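Local coordinates for protein CDA peptide synthetase I (Streptomyces coelicolor, PDB 5DU9) that belongs to the nonribosomal peptide synthetases, large multidomain enzymes, and is represented here by a condensation domain from its N-terminal part, at residues R54-R66 against E72-P84. The protein carries 1 engineered substitution. Numbering follows the deposited sequence.
Sequences RLTVAGTETLCSR and EGRPYRAYCPPAP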
# COMPACT_ATOMS: atom_id res chain seq x y z
N ARG A 54 14.85 0.97 -18.42
CA ARG A 54 14.96 -0.25 -19.21
C ARG A 54 15.80 -1.28 -18.47
O ARG A 54 15.42 -2.45 -18.39
CB ARG A 54 15.55 0.05 -20.58
CG ARG A 54 15.43 -1.12 -21.55
CD ARG A 54 15.69 -0.70 -22.99
NE ARG A 54 15.63 -1.84 -23.90
CZ ARG A 54 14.52 -2.30 -24.46
NH1 ARG A 54 13.35 -1.73 -24.23
NH2 ARG A 54 14.58 -3.35 -25.28
N LEU A 55 16.93 -0.85 -17.92
CA LEU A 55 17.81 -1.73 -17.17
C LEU A 55 17.13 -2.23 -15.90
O LEU A 55 17.27 -3.39 -15.52
CB LEU A 55 19.11 -1.02 -16.80
CG LEU A 55 20.04 -0.64 -17.95
CD1 LEU A 55 21.17 0.25 -17.45
CD2 LEU A 55 20.61 -1.89 -18.62
N THR A 56 16.38 -1.34 -15.26
CA THR A 56 15.70 -1.68 -14.01
C THR A 56 14.62 -2.72 -14.26
O THR A 56 14.54 -3.72 -13.55
CB THR A 56 15.09 -0.43 -13.36
OG1 THR A 56 16.14 0.48 -13.00
CG2 THR A 56 14.31 -0.80 -12.11
N VAL A 57 13.78 -2.47 -15.25
CA VAL A 57 12.71 -3.40 -15.58
C VAL A 57 13.30 -4.76 -15.95
O VAL A 57 12.85 -5.79 -15.46
CB VAL A 57 11.82 -2.86 -16.73
CG1 VAL A 57 10.85 -3.94 -17.23
CG2 VAL A 57 11.04 -1.65 -16.25
N ALA A 58 14.32 -4.75 -16.80
CA ALA A 58 14.96 -5.98 -17.26
C ALA A 58 15.41 -6.87 -16.09
O ALA A 58 15.42 -8.09 -16.21
CB ALA A 58 16.14 -5.66 -18.15
N GLY A 59 15.76 -6.24 -14.97
CA GLY A 59 16.25 -6.96 -13.81
C GLY A 59 15.18 -7.22 -12.76
O GLY A 59 15.49 -7.72 -11.68
N THR A 60 13.93 -6.90 -13.08
CA THR A 60 12.81 -7.05 -12.15
C THR A 60 11.78 -8.01 -12.72
O THR A 60 10.92 -7.60 -13.51
CB THR A 60 12.14 -5.69 -11.86
OG1 THR A 60 13.13 -4.75 -11.42
CG2 THR A 60 11.07 -5.84 -10.78
N GLU A 61 11.85 -9.27 -12.32
CA GLU A 61 11.05 -10.32 -12.96
C GLU A 61 9.56 -10.01 -12.98
O GLU A 61 8.89 -10.24 -13.97
CB GLU A 61 11.28 -11.68 -12.26
CG GLU A 61 10.52 -12.82 -12.92
CD GLU A 61 10.90 -14.19 -12.39
OE1 GLU A 61 11.81 -14.28 -11.53
OE2 GLU A 61 10.29 -15.18 -12.83
N THR A 62 9.04 -9.46 -11.88
CA THR A 62 7.60 -9.24 -11.80
C THR A 62 7.15 -8.19 -12.81
O THR A 62 6.03 -8.26 -13.32
CB THR A 62 7.17 -8.82 -10.38
OG1 THR A 62 5.75 -8.94 -10.26
CG2 THR A 62 7.61 -7.40 -10.05
N LEU A 63 8.02 -7.24 -13.13
CA LEU A 63 7.68 -6.21 -14.10
C LEU A 63 7.87 -6.69 -15.54
O LEU A 63 7.60 -5.93 -16.47
CB LEU A 63 8.52 -4.95 -13.87
CG LEU A 63 8.20 -4.16 -12.60
CD1 LEU A 63 9.20 -3.02 -12.43
CD2 LEU A 63 6.78 -3.61 -12.63
N CYS A 64 8.33 -7.92 -15.70
CA CYS A 64 8.49 -8.54 -17.02
C CYS A 64 7.54 -9.72 -17.18
O CYS A 64 7.75 -10.57 -18.05
CB CYS A 64 9.92 -9.03 -17.23
SG CYS A 64 11.15 -7.74 -17.28
N SER A 65 6.53 -9.79 -16.33
CA SER A 65 5.68 -10.97 -16.26
C SER A 65 4.30 -10.73 -16.84
O SER A 65 3.80 -9.60 -16.87
CB SER A 65 5.55 -11.44 -14.81
OG SER A 65 6.79 -11.96 -14.34
N ARG A 66 3.70 -11.81 -17.33
CA ARG A 66 2.29 -11.81 -17.70
C ARG A 66 1.63 -13.01 -17.04
O ARG A 66 2.31 -13.87 -16.47
CB ARG A 66 2.12 -11.86 -19.21
CG ARG A 66 2.67 -13.11 -19.87
CD ARG A 66 2.60 -12.94 -21.37
NE ARG A 66 2.85 -14.17 -22.11
CZ ARG A 66 2.25 -14.49 -23.24
NH1 ARG A 66 1.33 -13.69 -23.78
NH2 ARG A 66 2.55 -15.63 -23.85
N GLU A 72 -6.70 -26.46 -17.56
CA GLU A 72 -7.70 -26.65 -16.52
C GLU A 72 -8.26 -25.31 -16.03
O GLU A 72 -9.06 -25.27 -15.10
CB GLU A 72 -7.11 -27.43 -15.34
CG GLU A 72 -6.80 -28.89 -15.64
CD GLU A 72 -5.59 -29.07 -16.54
OE1 GLU A 72 -4.76 -28.15 -16.63
OE2 GLU A 72 -5.48 -30.15 -17.17
N GLY A 73 -7.84 -24.23 -16.67
CA GLY A 73 -8.34 -22.90 -16.34
C GLY A 73 -7.68 -22.27 -15.13
O GLY A 73 -8.18 -21.28 -14.60
N ARG A 74 -6.56 -22.83 -14.69
CA ARG A 74 -5.83 -22.30 -13.55
C ARG A 74 -4.75 -21.31 -13.99
O ARG A 74 -4.08 -21.53 -15.00
CB ARG A 74 -5.19 -23.43 -12.74
CG ARG A 74 -6.19 -24.41 -12.17
CD ARG A 74 -5.52 -25.38 -11.21
NE ARG A 74 -6.47 -26.35 -10.66
CZ ARG A 74 -6.74 -27.53 -11.20
NH1 ARG A 74 -6.15 -27.93 -12.32
NH2 ARG A 74 -7.62 -28.33 -10.61
N PRO A 75 -4.56 -20.22 -13.23
CA PRO A 75 -3.58 -19.20 -13.64
C PRO A 75 -2.13 -19.59 -13.37
O PRO A 75 -1.85 -20.34 -12.44
CB PRO A 75 -3.96 -18.00 -12.78
CG PRO A 75 -4.54 -18.60 -11.55
CD PRO A 75 -5.28 -19.82 -12.00
N TYR A 76 -1.23 -19.09 -14.21
CA TYR A 76 0.20 -19.18 -13.94
C TYR A 76 0.87 -17.91 -14.46
O TYR A 76 0.29 -17.16 -15.24
CB TYR A 76 0.82 -20.43 -14.58
CG TYR A 76 0.80 -20.49 -16.09
CD1 TYR A 76 1.83 -19.93 -16.84
CD2 TYR A 76 -0.21 -21.15 -16.77
CE1 TYR A 76 1.83 -20.00 -18.23
CE2 TYR A 76 -0.22 -21.23 -18.16
CZ TYR A 76 0.80 -20.65 -18.88
OH TYR A 76 0.80 -20.73 -20.26
N ARG A 77 2.10 -17.68 -14.00
CA ARG A 77 2.86 -16.51 -14.41
C ARG A 77 3.95 -16.90 -15.40
O ARG A 77 4.65 -17.90 -15.21
CB ARG A 77 3.47 -15.82 -13.18
CG ARG A 77 4.28 -14.57 -13.50
CD ARG A 77 4.81 -13.92 -12.23
NE ARG A 77 5.73 -14.80 -11.51
CZ ARG A 77 7.00 -15.01 -11.86
NH1 ARG A 77 7.50 -14.42 -12.94
NH2 ARG A 77 7.75 -15.83 -11.14
N ALA A 78 4.08 -16.11 -16.46
CA ALA A 78 5.09 -16.33 -17.49
C ALA A 78 6.07 -15.16 -17.55
O ALA A 78 5.66 -14.00 -17.54
CB ALA A 78 4.43 -16.54 -18.84
N TYR A 79 7.36 -15.48 -17.61
CA TYR A 79 8.42 -14.48 -17.61
C TYR A 79 8.81 -14.08 -19.03
O TYR A 79 9.14 -14.94 -19.85
CB TYR A 79 9.63 -15.02 -16.84
CG TYR A 79 10.88 -14.17 -16.91
CD1 TYR A 79 10.86 -12.82 -16.58
CD2 TYR A 79 12.10 -14.73 -17.27
CE1 TYR A 79 12.00 -12.05 -16.63
CE2 TYR A 79 13.25 -13.98 -17.32
CZ TYR A 79 13.20 -12.64 -17.00
OH TYR A 79 14.35 -11.88 -17.05
N CYS A 80 8.77 -12.78 -19.31
CA CYS A 80 9.03 -12.25 -20.65
C CYS A 80 10.03 -11.10 -20.63
O CYS A 80 9.64 -9.94 -20.51
CB CYS A 80 7.72 -11.76 -21.28
SG CYS A 80 6.43 -13.02 -21.41
N PRO A 81 11.34 -11.42 -20.74
CA PRO A 81 12.35 -10.36 -20.77
C PRO A 81 12.08 -9.29 -21.84
O PRO A 81 11.40 -9.58 -22.82
CB PRO A 81 13.64 -11.12 -21.10
CG PRO A 81 13.41 -12.49 -20.59
CD PRO A 81 11.94 -12.76 -20.74
N PRO A 82 12.59 -8.06 -21.64
CA PRO A 82 12.48 -7.06 -22.70
C PRO A 82 13.30 -7.43 -23.93
O PRO A 82 14.08 -8.39 -23.88
CB PRO A 82 13.02 -5.78 -22.05
CG PRO A 82 12.99 -6.04 -20.58
CD PRO A 82 13.20 -7.50 -20.42
N ALA A 83 13.14 -6.68 -25.01
CA ALA A 83 13.92 -6.89 -26.21
C ALA A 83 15.37 -6.45 -25.99
O ALA A 83 15.64 -5.66 -25.09
CB ALA A 83 13.31 -6.15 -27.38
N PRO A 84 16.30 -6.96 -26.81
CA PRO A 84 17.70 -6.52 -26.72
C PRO A 84 17.87 -5.04 -27.02
O PRO A 84 17.12 -4.51 -27.85
CB PRO A 84 18.41 -7.37 -27.77
CG PRO A 84 17.52 -8.54 -28.01
CD PRO A 84 16.13 -8.02 -27.82
O HOH W 1 11.27 -4.33 -24.73
O HOH W 2 14.15 -10.21 -14.84
O HOH W 3 14.68 -9.49 -18.38
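Arg77 sends CG anti to its own backbone N (chi1 -179°) and then turns about the CG-CD bond (chi3 62°), which brings the edge of its guanidinium to the carboxylate of Glu61, whose extended chain comes across to meet it. NH1 and NH2 grip the single oxygen OE2 end-on, with NH1 of Arg77 2.9 Å from OE2 of Glu61. That oxygen lies in the guanidinium plane, yet both nitrogens reach it from one face of the carboxylate, the two planes being 73° apart. NH1 of Arg77 also donates to OG of Ser65 (2.9 Å), and this hydroxyl in turn donates to the backbone O of Glu61. Ser65 and Tyr79 form a non-hydrogen-bonded antiparallel pair, followed by the hydrogen-bonded pair Arg66-Ala78; Cys80 N adds a bond to Cys64 O (2.7 Å). CE1 of Tyr79 rests 3.7 Å from CB of Cys64, while two waters join its hydroxyl to Ala58 O at the end of helix 46-58. Further along, Pro82 packs its CG and CD on Ala58 and the sulfur of Cys64. Thus the base of hairpin 65-69/75-79 is tied to the preceding helix and turn, and the charge of Arg77 is probably balanced by Glu61, with Ser65 helping to fix its rotation.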